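Local coordinates for protein TetR family transcriptional regulator (Chloroflexus aurantiacus, PDB 3NRG) that probably binds DNA at cis-regulatory sites and controls transcription, as other regulators of the TetR family do, at residues E5-L10 against S16-V21; D24-N29 against K58-Y63; L62-L67 against A109-K114. All coordinates share one frame; numbering follows the deposited sequence. Where two conformers were deposited one is given.

Overall arrangement
From the N terminus, contact 1 closes first. It closes a short span that folds 5-10 back onto 16-21 of helix 12-28. Contact 2 follows further along the same helix. It joins 24-29 to the start of helix 57-78 and closes a loop that contains the predicted helix-turn-helix. Contact 3 opens where contact 2 ends, since the two share Leu-62 and Tyr-63. Its loop brings helix 106-114 back against helix 57-78. The three loops therefore run in series and none encloses another. The centres of contacts 2 and 3 lie about 7 Å apart. The centres of contacts 1 and 2 lie about 14 Å apart. Together they tie the N-terminal segment and the DNA-binding domain to the C-terminal domain.

Contact 1 of 3, residues E5-L10 against S16-V21; sequences ETFFNL and SRLIDV
Phe-7 and Leu-18 both swing out with CG opposite the backbone N, at chi1 170° and 178°, and this carries the Phe-7 ring to the CD2 methyl of Leu-18. The ring meets its partners with its edge. Phe-7 CE1 lies 3.8 Å from Leu-18 CD2, close to the ring plane. The next corner, Phe-7 CZ, touches Ile-19 CG1 at 4.0 Å, and Ile-19 CD1 is equally near. The side chains of Phe-7 and Ile-19 run at about a right angle. Leu-10 is a looser neighbour, with its CD1 4.5 Å from Leu-18 CD2. No hydrogen bond crosses the contact, so it is held by apolar packing. With an alanine in place of Phe-7, Leu-18 CD2 and the CG1-CD1 end of Ile-19 would probably lose the ring edge they rest on, opening a gap between the two segments. The contact lays this short helix, 5-8, against helix 12-28, the first long helix of the TetR-type DNA-binding domain. Phe-54 and Tyr-53 also pack on Phe-7, and Tyr-63 of helix 57-78 meets its ring edge-to-face.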
ATOM      1  N   GLU A   5      -4.326 -23.831 -12.095  1.00 42.36           N
ATOM      2  CA  GLU A   5      -5.770 -23.878 -12.290  1.00 42.60           C
ATOM      3  C   GLU A   5      -6.445 -24.634 -11.141  1.00 46.46           C
ATOM      4  O   GLU A   5      -7.617 -24.398 -10.864  1.00 46.11           O
ATOM      5  CB  GLU A   5      -6.113 -24.507 -13.646  1.00 45.60           C
ATOM      6  CG  GLU A   5      -6.980 -23.617 -14.520  1.00 56.29           C
ATOM      7  CD  GLU A   5      -6.374 -22.277 -14.886  1.00 68.01           C
ATOM      8  OE1 GLU A   5      -5.465 -22.249 -15.745  1.00 75.06           O
ATOM      9  OE2 GLU A   5      -6.795 -21.256 -14.301  1.00 48.95           O
ATOM     10  N   THR A   6      -5.673 -25.489 -10.425  1.00 43.31           N
ATOM     11  CA  THR A   6      -6.152 -26.223  -9.249  1.00 43.25           C
ATOM     12  C   THR A   6      -6.493 -25.231  -8.128  1.00 46.15           C
ATOM     13  O   THR A   6      -7.514 -25.389  -7.459  1.00 45.25           O
ATOM     14  CB  THR A   6      -5.100 -27.260  -8.800  1.00 51.34           C
ATOM     15  OG1 THR A   6      -4.652 -28.009  -9.935  1.00 51.30           O
ATOM     16  CG2 THR A   6      -5.631 -28.209  -7.727  1.00 48.64           C
ATOM     17  N   PHE A   7      -5.650 -24.183  -7.961  1.00 43.12           N
ATOM     18  CA  PHE A   7      -5.867 -23.113  -6.981  1.00 41.99           C
ATOM     19  C   PHE A   7      -7.115 -22.320  -7.327  1.00 45.85           C
ATOM     20  O   PHE A   7      -7.929 -22.047  -6.444  1.00 45.07           O
ATOM     21  CB  PHE A   7      -4.637 -22.179  -6.911  1.00 43.23           C
ATOM     22  CG  PHE A   7      -4.847 -20.909  -6.105  1.00 44.12           C
ATOM     23  CD1 PHE A   7      -4.850 -20.938  -4.712  1.00 46.94           C
ATOM     24  CD2 PHE A   7      -5.022 -19.681  -6.740  1.00 45.55           C
ATOM     25  CE1 PHE A   7      -5.067 -19.769  -3.971  1.00 46.69           C
ATOM     26  CE2 PHE A   7      -5.236 -18.514  -5.997  1.00 47.27           C
ATOM     27  CZ  PHE A   7      -5.253 -18.565  -4.619  1.00 44.94           C
ATOM     28  N   PHE A   8      -7.272 -21.950  -8.615  1.00 43.36           N
ATOM     29  CA  PHE A   8      -8.421 -21.164  -9.075  1.00 43.48           C
ATOM     30  C   PHE A   8      -9.719 -21.962  -9.072  1.00 48.73           C
ATOM     31  O   PHE A   8     -10.789 -21.377  -8.901  1.00 48.12           O
ATOM     32  CB  PHE A   8      -8.156 -20.563 -10.463  1.00 45.54           C
ATOM     33  CG  PHE A   8      -7.042 -19.545 -10.514  1.00 45.96           C
ATOM     34  CD1 PHE A   8      -7.079 -18.404  -9.716  1.00 47.68           C
ATOM     35  CD2 PHE A   8      -5.999 -19.678 -11.421  1.00 48.37           C
ATOM     36  CE1 PHE A   8      -6.054 -17.456  -9.772  1.00 47.78           C
ATOM     37  CE2 PHE A   8      -4.988 -18.714 -11.495  1.00 50.54           C
ATOM     38  CZ  PHE A   8      -5.027 -17.606 -10.676  1.00 47.46           C
ATOM     39  N   ASN A   9      -9.632 -23.303  -9.251  1.00 46.94           N
ATOM     40  CA  ASN A   9     -10.813 -24.172  -9.266  1.00 48.27           C
ATOM     41  C   ASN A   9     -11.226 -24.660  -7.868  1.00 52.71           C
ATOM     42  O   ASN A   9     -12.158 -25.461  -7.748  1.00 52.93           O
ATOM     43  CB  ASN A   9     -10.632 -25.337 -10.239  1.00 50.09           C
ATOM     44  CG  ASN A   9     -10.796 -24.941 -11.690  1.00 72.39           C
ATOM     45  OD1 ASN A   9     -11.883 -24.546 -12.140  1.00 71.25           O
ATOM     46  ND2 ASN A   9      -9.736 -25.085 -12.466  1.00 61.68           N
ATOM     47  N   LEU A  10     -10.568 -24.135  -6.807  1.00 49.41           N
ATOM     48  CA  LEU A  10     -10.911 -24.458  -5.419  1.00 49.82           C
ATOM     49  C   LEU A  10     -12.279 -23.868  -5.055  1.00 57.11           C
ATOM     50  O   LEU A  10     -12.606 -22.767  -5.511  1.00 56.36           O
ATOM     51  CB  LEU A  10      -9.859 -23.873  -4.455  1.00 48.45           C
ATOM     52  CG  LEU A  10      -8.566 -24.645  -4.272  1.00 52.85           C
ATOM     53  CD1 LEU A  10      -7.556 -23.809  -3.515  1.00 51.59           C
ATOM     54  CD2 LEU A  10      -8.805 -25.962  -3.538  1.00 55.90           C
ATOM     55  N   SER A  16     -10.524 -18.796  -0.038  1.00 42.60           N
ATOM     56  CA  SER A  16     -10.524 -17.587   0.815  1.00 41.22           C
ATOM     57  C   SER A  16      -9.767 -17.829   2.127  1.00 43.74           C
ATOM     58  O   SER A  16      -9.049 -16.941   2.600  1.00 43.22           O
ATOM     59  CB  SER A  16     -11.950 -17.134   1.111  1.00 44.57           C
ATOM     60  N   ARG A  17      -9.914 -19.041   2.699  1.00 39.28           N
ATOM     61  CA  ARG A  17      -9.229 -19.436   3.929  1.00 38.72           C
ATOM     62  C   ARG A  17      -7.708 -19.517   3.701  1.00 40.82           C
ATOM     63  O   ARG A  17      -6.934 -19.096   4.565  1.00 39.70           O
ATOM     64  CB  ARG A  17      -9.776 -20.777   4.439  1.00 39.46           C
ATOM     65  N   LEU A  18      -7.288 -20.011   2.502  1.00 35.98           N
ATOM     66  CA  LEU A  18      -5.875 -20.116   2.115  1.00 34.25           C
ATOM     67  C   LEU A  18      -5.259 -18.727   1.892  1.00 35.33           C
ATOM     68  O   LEU A  18      -4.171 -18.455   2.406  1.00 33.53           O
ATOM     69  CB  LEU A  18      -5.722 -20.999   0.848  1.00 34.45           C
ATOM     70  CG  LEU A  18      -4.300 -21.165   0.272  1.00 38.02           C
ATOM     71  CD1 LEU A  18      -3.362 -21.825   1.281  1.00 38.34           C
ATOM     72  CD2 LEU A  18      -4.329 -21.969  -1.016  1.00 39.14           C
ATOM     73  N   ILE A  19      -5.970 -17.835   1.153  1.00 31.21           N
ATOM     74  CA  ILE A  19      -5.505 -16.467   0.898  1.00 30.03           C
ATOM     75  C   ILE A  19      -5.279 -15.707   2.217  1.00 33.49           C
ATOM     76  O   ILE A  19      -4.250 -15.042   2.361  1.00 32.84           O
ATOM     77  CB  ILE A  19      -6.439 -15.713  -0.103  1.00 32.93           C
ATOM     78  CG1 ILE A  19      -6.365 -16.370  -1.517  1.00 33.83           C
ATOM     79  CG2 ILE A  19      -6.085 -14.205  -0.169  1.00 31.87           C
ATOM     80  CD1 ILE A  19      -7.443 -15.923  -2.524  1.00 41.59           C
ATOM     81  N   ASP A  20      -6.215 -15.863   3.200  1.00 30.56           N
ATOM     82  CA  ASP A  20      -6.117 -15.243   4.535  0.50 30.60           C
ATOM     83  C   ASP A  20      -4.828 -15.688   5.249  1.00 34.92           C
ATOM     84  O   ASP A  20      -4.153 -14.872   5.883  1.00 34.09           O
ATOM     85  CB  ASP A  20      -7.354 -15.607   5.387  0.50 33.44           C
ATOM     86  CG  ASP A  20      -7.332 -15.043   6.798  0.50 44.96           C
ATOM     87  OD1 ASP A  20      -7.772 -13.891   6.982  0.50 45.59           O
ATOM     88  OD2 ASP A  20      -6.918 -15.775   7.723  0.50 51.47           O
ATOM     89  N   VAL A  21      -4.485 -16.993   5.130  1.00 32.54           N
ATOM     90  CA  VAL A  21      -3.277 -17.566   5.739  1.00 32.49           C
ATOM     91  C   VAL A  21      -2.024 -17.038   5.016  1.00 35.66           C
ATOM     92  O   VAL A  21      -1.060 -16.638   5.677  1.00 35.11           O
ATOM     93  CB  VAL A  21      -3.331 -19.125   5.768  1.00 37.22           C
ATOM     94  CG1 VAL A  21      -1.976 -19.729   6.158  1.00 37.71           C
ATOM     95  CG2 VAL A  21      -4.429 -19.610   6.710  1.00 37.37           C
TER

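Contact 2 of 3, residues D24-N29 against K58-Y63; sequences DEFAQN and KDCYLY
Phe-26 and Tyr-61 mark the closest backbone approach, with their CA atoms 7.8 Å apart, where helix 12-28 nears its end and helix 57-78 is beginning. Phe-26 points toward helix 57-78 and its ring enters between Cys-60 and Tyr-61. Phe-26 CD2 is 3.7 Å from Tyr-61 CD1, and Phe-26 CE2 touches the same atom. The Tyr-61 ring receives this contact at its edge. The two ring planes are inclined at 46°, so the pair is neither a parallel stack nor a T. Across the rim, Phe-26 CE1 lies 3.9 Å from Cys-60 SG. This is an oblique sulfur-aromatic contact. Tyr-61 has CG anti to the backbone N (chi1 -177°), which brings its ring to Phe-26, where the two side chains cross at a slant. In the TetR-type DNA-binding domain, helices 12-28 and 57-78 come before and after the helix-turn-helix, predicted here at residues 35-54. Leu-64 and Ile-111 also pack on Phe-26, which lies in the buried core. Two polar bonds lie within the segments. Asn-29 ND2 donates to Glu-25 O at 3.2 Å, at 161° and on a carbonyl lone pair. Lys-58 NZ forms a salt bridge with Asp-59 OD1 at 3.0 Å, approaching from above the carboxylate plane, and a second one with Asp-56.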
ATOM      1  N   ASP A  24      -1.387 -13.285   6.026  1.00 31.35           N
ATOM      2  CA  ASP A  24      -0.789 -13.216   7.361  1.00 31.77           C
ATOM      3  C   ASP A  24       0.694 -13.597   7.341  1.00 37.22           C
ATOM      4  O   ASP A  24       1.515 -12.847   7.857  1.00 37.37           O
ATOM      5  CB  ASP A  24      -1.557 -14.109   8.356  1.00 34.59           C
ATOM      6  CG  ASP A  24      -2.831 -13.493   8.902  1.00 44.79           C
ATOM      7  OD1 ASP A  24      -2.848 -12.258   9.123  1.00 43.93           O
ATOM      8  OD2 ASP A  24      -3.771 -14.256   9.216  1.00 52.42           O
ATOM      9  N   GLU A  25       1.037 -14.735   6.694  1.00 34.18           N
ATOM     10  CA  GLU A  25       2.413 -15.237   6.603  1.00 34.53           C
ATOM     11  C   GLU A  25       3.369 -14.261   5.886  1.00 38.65           C
ATOM     12  O   GLU A  25       4.477 -14.024   6.369  1.00 38.35           O
ATOM     13  CB  GLU A  25       2.437 -16.630   5.929  1.00 36.35           C
ATOM     14  CG  GLU A  25       3.808 -17.295   5.896  1.00 43.68           C
ATOM     15  CD  GLU A  25       4.364 -17.778   7.227  1.00 55.54           C
ATOM     16  OE1 GLU A  25       3.585 -17.882   8.203  1.00 52.66           O
ATOM     17  OE2 GLU A  25       5.575 -18.099   7.276  1.00 35.64           O
ATOM     18  N   PHE A  26       2.951 -13.712   4.738  1.00 35.67           N
ATOM     19  CA  PHE A  26       3.790 -12.792   3.971  1.00 35.85           C
ATOM     20  C   PHE A  26       3.866 -11.367   4.569  1.00 42.25           C
ATOM     21  O   PHE A  26       4.830 -10.649   4.300  1.00 42.78           O
ATOM     22  CB  PHE A  26       3.383 -12.761   2.490  1.00 36.91           C
ATOM     23  CG  PHE A  26       3.957 -13.897   1.674  1.00 39.13           C
ATOM     24  CD1 PHE A  26       3.202 -15.033   1.405  1.00 42.32           C
ATOM     25  CD2 PHE A  26       5.253 -13.833   1.175  1.00 41.69           C
ATOM     26  CE1 PHE A  26       3.725 -16.075   0.634  1.00 43.83           C
ATOM     27  CE2 PHE A  26       5.785 -14.889   0.428  1.00 45.29           C
ATOM     28  CZ  PHE A  26       5.012 -15.999   0.156  1.00 43.62           C
ATOM     29  N   ALA A  27       2.876 -10.973   5.395  1.00 39.08           N
ATOM     30  CA  ALA A  27       2.885  -9.655   6.034  1.00 38.67           C
ATOM     31  C   ALA A  27       3.634  -9.679   7.377  1.00 43.58           C
ATOM     32  O   ALA A  27       4.302  -8.697   7.725  1.00 43.02           O
ATOM     33  CB  ALA A  27       1.464  -9.159   6.237  1.00 38.89           C
ATOM     34  N   GLN A  28       3.522 -10.798   8.129  1.00 41.01           N
ATOM     35  CA  GLN A  28       4.158 -10.950   9.445  1.00 41.77           C
ATOM     36  C   GLN A  28       5.634 -11.370   9.354  1.00 47.83           C
ATOM     37  O   GLN A  28       6.359 -11.263  10.348  1.00 48.66           O
ATOM     38  CB  GLN A  28       3.379 -11.950  10.313  1.00 43.61           C
ATOM     39  CG  GLN A  28       1.994 -11.462  10.740  1.00 56.36           C
ATOM     40  CD  GLN A  28       1.157 -12.563  11.371  1.00 72.90           C
ATOM     41  OE1 GLN A  28       1.661 -13.615  11.795  1.00 66.13           O
ATOM     42  NE2 GLN A  28      -0.143 -12.334  11.462  1.00 66.03           N
ATOM     43  N   ASN A  29       6.074 -11.873   8.180  1.00 44.71           N
ATOM     44  CA  ASN A  29       7.445 -12.365   8.008  1.00 45.59           C
ATOM     45  C   ASN A  29       8.105 -11.840   6.734  1.00 50.69           C
ATOM     46  O   ASN A  29       7.416 -11.549   5.750  1.00 50.03           O
ATOM     47  CB  ASN A  29       7.466 -13.910   7.994  1.00 44.71           C
ATOM     48  CG  ASN A  29       6.904 -14.548   9.231  1.00 59.40           C
ATOM     49  OD1 ASN A  29       7.587 -14.696  10.247  1.00 61.86           O
ATOM     50  ND2 ASN A  29       5.652 -14.974   9.162  1.00 42.96           N
ATOM     51  N   LYS A  58       7.981 -17.856  -5.079  1.00 41.19           N
ATOM     52  CA  LYS A  58       8.048 -16.688  -5.968  1.00 40.31           C
ATOM     53  C   LYS A  58       6.689 -16.392  -6.626  1.00 43.22           C
ATOM     54  O   LYS A  58       6.220 -15.248  -6.570  1.00 41.39           O
ATOM     55  CB  LYS A  58       9.136 -16.904  -7.045  1.00 44.01           C
ATOM     56  CG  LYS A  58       9.282 -15.750  -8.043  1.00 59.27           C
ATOM     57  CD  LYS A  58      10.213 -16.105  -9.208  1.00 68.01           C
ATOM     58  CE  LYS A  58       9.489 -16.721 -10.388  1.00 76.76           C
ATOM     59  NZ  LYS A  58       9.119 -18.143 -10.143  1.00 84.03           N
ATOM     60  N   ASP A  59       6.052 -17.430  -7.236  1.00 40.07           N
ATOM     61  CA  ASP A  59       4.751 -17.295  -7.902  1.00 39.45           C
ATOM     62  C   ASP A  59       3.660 -16.866  -6.931  1.00 42.06           C
ATOM     63  O   ASP A  59       2.797 -16.053  -7.293  1.00 41.36           O
ATOM     64  CB  ASP A  59       4.359 -18.603  -8.612  1.00 42.52           C
ATOM     65  CG  ASP A  59       5.188 -18.922  -9.849  1.00 53.72           C
ATOM     66  OD1 ASP A  59       6.136 -18.153 -10.149  1.00 53.83           O
ATOM     67  OD2 ASP A  59       4.885 -19.932 -10.521  1.00 60.71           O
ATOM     68  N   CYS A  60       3.718 -17.378  -5.681  1.00 37.59           N
ATOM     69  CA  CYS A  60       2.760 -17.021  -4.632  1.00 36.10           C
ATOM     70  C   CYS A  60       2.917 -15.553  -4.221  1.00 38.74           C
ATOM     71  O   CYS A  60       1.921 -14.847  -4.087  1.00 37.40           O
ATOM     72  CB  CYS A  60       2.894 -17.959  -3.436  1.00 36.49           C
ATOM     73  SG  CYS A  60       1.612 -17.745  -2.181  1.00 39.57           S
ATOM     74  N   TYR A  61       4.172 -15.087  -4.069  1.00 35.77           N
ATOM     75  CA  TYR A  61       4.474 -13.700  -3.720  1.00 35.33           C
ATOM     76  C   TYR A  61       4.021 -12.725  -4.818  1.00 39.23           C
ATOM     77  O   TYR A  61       3.475 -11.665  -4.506  1.00 37.77           O
ATOM     78  CB  TYR A  61       5.971 -13.526  -3.428  1.00 37.17           C
ATOM     79  CG  TYR A  61       6.332 -12.125  -2.984  1.00 38.60           C
ATOM     80  CD1 TYR A  61       6.062 -11.693  -1.688  1.00 39.91           C
ATOM     81  CD2 TYR A  61       6.945 -11.230  -3.858  1.00 39.90           C
ATOM     82  CE1 TYR A  61       6.380 -10.401  -1.277  1.00 41.16           C
ATOM     83  CE2 TYR A  61       7.275  -9.938  -3.456  1.00 40.58           C
ATOM     84  CZ  TYR A  61       6.986  -9.525  -2.162  1.00 48.68           C
ATOM     85  OH  TYR A  61       7.302  -8.253  -1.751  1.00 47.05           O
ATOM     86  N   LEU A  62       4.249 -13.086  -6.097  1.00 37.34           N
ATOM     87  CA  LEU A  62       3.835 -12.274  -7.247  1.00 37.83           C
ATOM     88  C   LEU A  62       2.320 -12.123  -7.293  1.00 42.74           C
ATOM     89  O   LEU A  62       1.821 -11.037  -7.600  1.00 42.65           O
ATOM     90  CB  LEU A  62       4.337 -12.898  -8.560  1.00 39.29           C
ATOM     91  CG  LEU A  62       5.590 -12.271  -9.172  1.00 45.32           C
ATOM     92  CD1 LEU A  62       6.841 -12.632  -8.376  1.00 46.07           C
ATOM     93  CD2 LEU A  62       5.765 -12.714 -10.608  1.00 49.77           C
ATOM     94  N   TYR A  63       1.581 -13.216  -6.986  1.00 39.27           N
ATOM     95  CA  TYR A  63       0.116 -13.212  -6.949  1.00 38.41           C
ATOM     96  C   TYR A  63      -0.398 -12.232  -5.875  1.00 41.62           C
ATOM     97  O   TYR A  63      -1.329 -11.468  -6.134  1.00 41.82           O
ATOM     98  CB  TYR A  63      -0.416 -14.644  -6.695  1.00 39.59           C
ATOM     99  CG  TYR A  63      -1.894 -14.714  -6.366  1.00 40.51           C
ATOM    100  CD1 TYR A  63      -2.858 -14.584  -7.362  1.00 42.79           C
ATOM    101  CD2 TYR A  63      -2.328 -14.966  -5.069  1.00 40.87           C
ATOM    102  CE1 TYR A  63      -4.220 -14.656  -7.068  1.00 43.44           C
ATOM    103  CE2 TYR A  63      -3.688 -15.039  -4.760  1.00 41.87           C
ATOM    104  CZ  TYR A  63      -4.631 -14.890  -5.766  1.00 49.45           C
ATOM    105  OH  TYR A  63      -5.970 -14.974  -5.472  1.00 51.43           O
TER

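Contact 3 of 3, residues L62-L67 against A109-K114; sequences LYLIQL and AQIAYK
The junction between the DNA-binding domain and the C-terminal domain is built here, where Ile-65 of helix 57-78 meets Ile-111 of helix 106-114. The local axes pass 9.4 Å apart with a signed crossing angle of -110°. The two helix backbones come nearest at Ile-65 and Ala-112, whose CA atoms are 6.4 Å apart. The small side chain of Ala-112 is consistent with this close approach. Ile-65 reaches across with its CD1 methyl. This atom lies 3.8 Å from Ile-111 CG2 and 4.1 Å from Ala-112 CA, and it also nears the backbone oxygen of Ile-111. Chi1 of Ile-65 is -75° and chi2 is -67°, a bent chain that brings CD1 over to the other helix. Ile-111 points toward helix 57-78. Its two branches divide the work: CG2 receives Ile-65, while CD1 faces Leu-64 CD1 at a looser 4.5 Å. No hydrogen bond crosses the interface. Ile-111 and Leu-64 are both buried. Leu-23 of helix 12-28 also packs on Ile-111, so three helices share this apolar patch. Leu-122, in a loop, packs on Ile-65. Such packing joins the two domains in TetR-family regulators, where the helix after the helix-turn-helix leads from the DNA-binding domain into the helical C-terminal domain.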
ATOM      1  N   LEU A  62       4.249 -13.086  -6.097  1.00 37.34           N
ATOM      2  CA  LEU A  62       3.835 -12.274  -7.247  1.00 37.83           C
ATOM      3  C   LEU A  62       2.320 -12.123  -7.293  1.00 42.74           C
ATOM      4  O   LEU A  62       1.821 -11.037  -7.600  1.00 42.65           O
ATOM      5  CB  LEU A  62       4.337 -12.898  -8.560  1.00 39.29           C
ATOM      6  CG  LEU A  62       5.590 -12.271  -9.172  1.00 45.32           C
ATOM      7  CD1 LEU A  62       6.841 -12.632  -8.376  1.00 46.07           C
ATOM      8  CD2 LEU A  62       5.765 -12.714 -10.608  1.00 49.77           C
ATOM      9  N   TYR A  63       1.581 -13.216  -6.986  1.00 39.27           N
ATOM     10  CA  TYR A  63       0.116 -13.212  -6.949  1.00 38.41           C
ATOM     11  C   TYR A  63      -0.398 -12.232  -5.875  1.00 41.62           C
ATOM     12  O   TYR A  63      -1.329 -11.468  -6.134  1.00 41.82           O
ATOM     13  CB  TYR A  63      -0.416 -14.644  -6.695  1.00 39.59           C
ATOM     14  CG  TYR A  63      -1.894 -14.714  -6.366  1.00 40.51           C
ATOM     15  CD1 TYR A  63      -2.858 -14.584  -7.362  1.00 42.79           C
ATOM     16  CD2 TYR A  63      -2.328 -14.966  -5.069  1.00 40.87           C
ATOM     17  CE1 TYR A  63      -4.220 -14.656  -7.068  1.00 43.44           C
ATOM     18  CE2 TYR A  63      -3.688 -15.039  -4.760  1.00 41.87           C
ATOM     19  CZ  TYR A  63      -4.631 -14.890  -5.766  1.00 49.45           C
ATOM     20  OH  TYR A  63      -5.970 -14.974  -5.472  1.00 51.43           O
ATOM     21  N   LEU A  64       0.235 -12.239  -4.690  1.00 36.54           N
ATOM     22  CA  LEU A  64      -0.138 -11.362  -3.586  1.00 35.05           C
ATOM     23  C   LEU A  64       0.180  -9.886  -3.887  1.00 40.09           C
ATOM     24  O   LEU A  64      -0.598  -9.004  -3.507  1.00 39.95           O
ATOM     25  CB  LEU A  64       0.549 -11.811  -2.286  1.00 34.46           C
ATOM     26  CG  LEU A  64       0.181 -13.210  -1.771  1.00 37.97           C
ATOM     27  CD1 LEU A  64       1.073 -13.609  -0.664  1.00 37.66           C
ATOM     28  CD2 LEU A  64      -1.272 -13.280  -1.322  1.00 38.54           C
ATOM     29  N   ILE A  65       1.311  -9.622  -4.585  1.00 37.11           N
ATOM     30  CA  ILE A  65       1.707  -8.264  -4.992  1.00 36.48           C
ATOM     31  C   ILE A  65       0.726  -7.712  -6.050  1.00 40.60           C
ATOM     32  O   ILE A  65       0.274  -6.564  -5.934  1.00 39.71           O
ATOM     33  CB  ILE A  65       3.208  -8.236  -5.468  1.00 39.80           C
ATOM     34  CG1 ILE A  65       4.192  -8.328  -4.264  1.00 39.60           C
ATOM     35  CG2 ILE A  65       3.517  -7.008  -6.363  1.00 40.25           C
ATOM     36  CD1 ILE A  65       4.202  -7.083  -3.292  1.00 42.85           C
ATOM     37  N   GLN A  66       0.353  -8.553  -7.040  1.00 38.06           N
ATOM     38  CA  GLN A  66      -0.603  -8.170  -8.087  1.00 38.61           C
ATOM     39  C   GLN A  66      -2.011  -7.983  -7.502  1.00 42.48           C
ATOM     40  O   GLN A  66      -2.772  -7.138  -7.985  1.00 42.47           O
ATOM     41  CB  GLN A  66      -0.616  -9.206  -9.226  1.00 41.04           C
ATOM     42  N   LEU A  67      -2.337  -8.745  -6.433  1.00 38.55           N
ATOM     43  CA  LEU A  67      -3.618  -8.639  -5.733  1.00 37.89           C
ATOM     44  C   LEU A  67      -3.729  -7.279  -5.034  1.00 40.73           C
ATOM     45  O   LEU A  67      -4.781  -6.649  -5.086  1.00 39.89           O
ATOM     46  CB  LEU A  67      -3.771  -9.787  -4.718  1.00 37.92           C
ATOM     47  CG  LEU A  67      -5.187 -10.059  -4.197  1.00 42.44           C
ATOM     48  CD1 LEU A  67      -6.142 -10.409  -5.337  1.00 43.26           C
ATOM     49  CD2 LEU A  67      -5.174 -11.171  -3.183  1.00 44.57           C
ATOM     50  N   ALA A 109      -1.283  -4.128   2.128  1.00 29.04           N
ATOM     51  CA  ALA A 109      -0.491  -2.901   2.234  1.00 28.20           C
ATOM     52  C   ALA A 109       0.878  -3.167   2.848  1.00 31.37           C
ATOM     53  O   ALA A 109       1.873  -2.602   2.383  1.00 30.54           O
ATOM     54  CB  ALA A 109      -1.237  -1.869   3.061  1.00 28.76           C
ATOM     55  N   GLN A 110       0.934  -4.038   3.889  1.00 28.06           N
ATOM     56  CA  GLN A 110       2.181  -4.388   4.577  1.00 28.46           C
ATOM     57  C   GLN A 110       3.122  -5.175   3.653  1.00 34.21           C
ATOM     58  O   GLN A 110       4.331  -4.929   3.657  1.00 34.18           O
ATOM     59  CB  GLN A 110       1.886  -5.162   5.882  1.00 30.12           C
ATOM     60  CG  GLN A 110       3.130  -5.501   6.733  1.00 48.96           C
ATOM     61  CD  GLN A 110       3.909  -4.284   7.209  1.00 76.80           C
ATOM     62  OE1 GLN A 110       5.139  -4.304   7.280  1.00 73.75           O
ATOM     63  NE2 GLN A 110       3.210  -3.213   7.585  1.00 72.95           N
ATOM     64  N   ILE A 111       2.559  -6.085   2.825  1.00 31.43           N
ATOM     65  CA  ILE A 111       3.339  -6.860   1.849  1.00 32.09           C
ATOM     66  C   ILE A 111       3.949  -5.910   0.782  1.00 37.81           C
ATOM     67  O   ILE A 111       5.137  -6.015   0.469  1.00 38.25           O
ATOM     68  CB  ILE A 111       2.472  -7.999   1.217  1.00 34.83           C
ATOM     69  CG1 ILE A 111       2.075  -9.047   2.287  1.00 35.58           C
ATOM     70  CG2 ILE A 111       3.200  -8.663   0.035  1.00 35.23           C
ATOM     71  CD1 ILE A 111       0.869  -9.928   1.909  1.00 41.85           C
ATOM     72  N   ALA A 112       3.146  -4.950   0.287  1.00 34.83           N
ATOM     73  CA  ALA A 112       3.596  -3.953  -0.692  1.00 34.99           C
ATOM     74  C   ALA A 112       4.629  -2.990  -0.073  1.00 39.78           C
ATOM     75  O   ALA A 112       5.558  -2.558  -0.762  1.00 40.00           O
ATOM     76  CB  ALA A 112       2.403  -3.174  -1.228  1.00 35.28           C
ATOM     77  N   TYR A 113       4.467  -2.673   1.234  1.00 36.02           N
ATOM     78  CA  TYR A 113       5.379  -1.793   1.967  1.00 35.56           C
ATOM     79  C   TYR A 113       6.750  -2.448   2.150  1.00 40.94           C
ATOM     80  O   TYR A 113       7.772  -1.773   1.980  1.00 40.75           O
ATOM     81  CB  TYR A 113       4.774  -1.407   3.331  1.00 36.30           C
ATOM     82  CG  TYR A 113       5.677  -0.539   4.188  1.00 37.58           C
ATOM     83  CD1 TYR A 113       5.787   0.829   3.957  1.00 39.21           C
ATOM     84  CD2 TYR A 113       6.352  -1.070   5.285  1.00 38.60           C
ATOM     85  CE1 TYR A 113       6.606   1.634   4.751  1.00 40.42           C
ATOM     86  CE2 TYR A 113       7.168  -0.275   6.090  1.00 39.85           C
ATOM     87  CZ  TYR A 113       7.289   1.078   5.822  1.00 47.48           C
ATOM     88  OH  TYR A 113       8.085   1.864   6.617  1.00 48.26           O
ATOM     89  N   LYS A 114       6.775  -3.768   2.504  1.00 38.26           N
ATOM     90  CA  LYS A 114       8.030  -4.496   2.704  0.50 38.86           C
ATOM     91  C   LYS A 114       8.824  -4.624   1.395  1.00 43.99           C
ATOM     92  O   LYS A 114      10.049  -4.639   1.426  1.00 44.86           O
ATOM     93  CB  LYS A 114       7.773  -5.881   3.321  0.50 41.50           C
ATOM     94  CG  LYS A 114       7.537  -5.857   4.829  0.50 49.81           C
ATOM     95  CD  LYS A 114       7.528  -7.272   5.408  0.50 58.44           C
ATOM     96  CE  LYS A 114       7.541  -7.270   6.915  0.50 66.15           C
ATOM     97  NZ  LYS A 114       7.691  -8.635   7.463  0.50 73.41           N
TER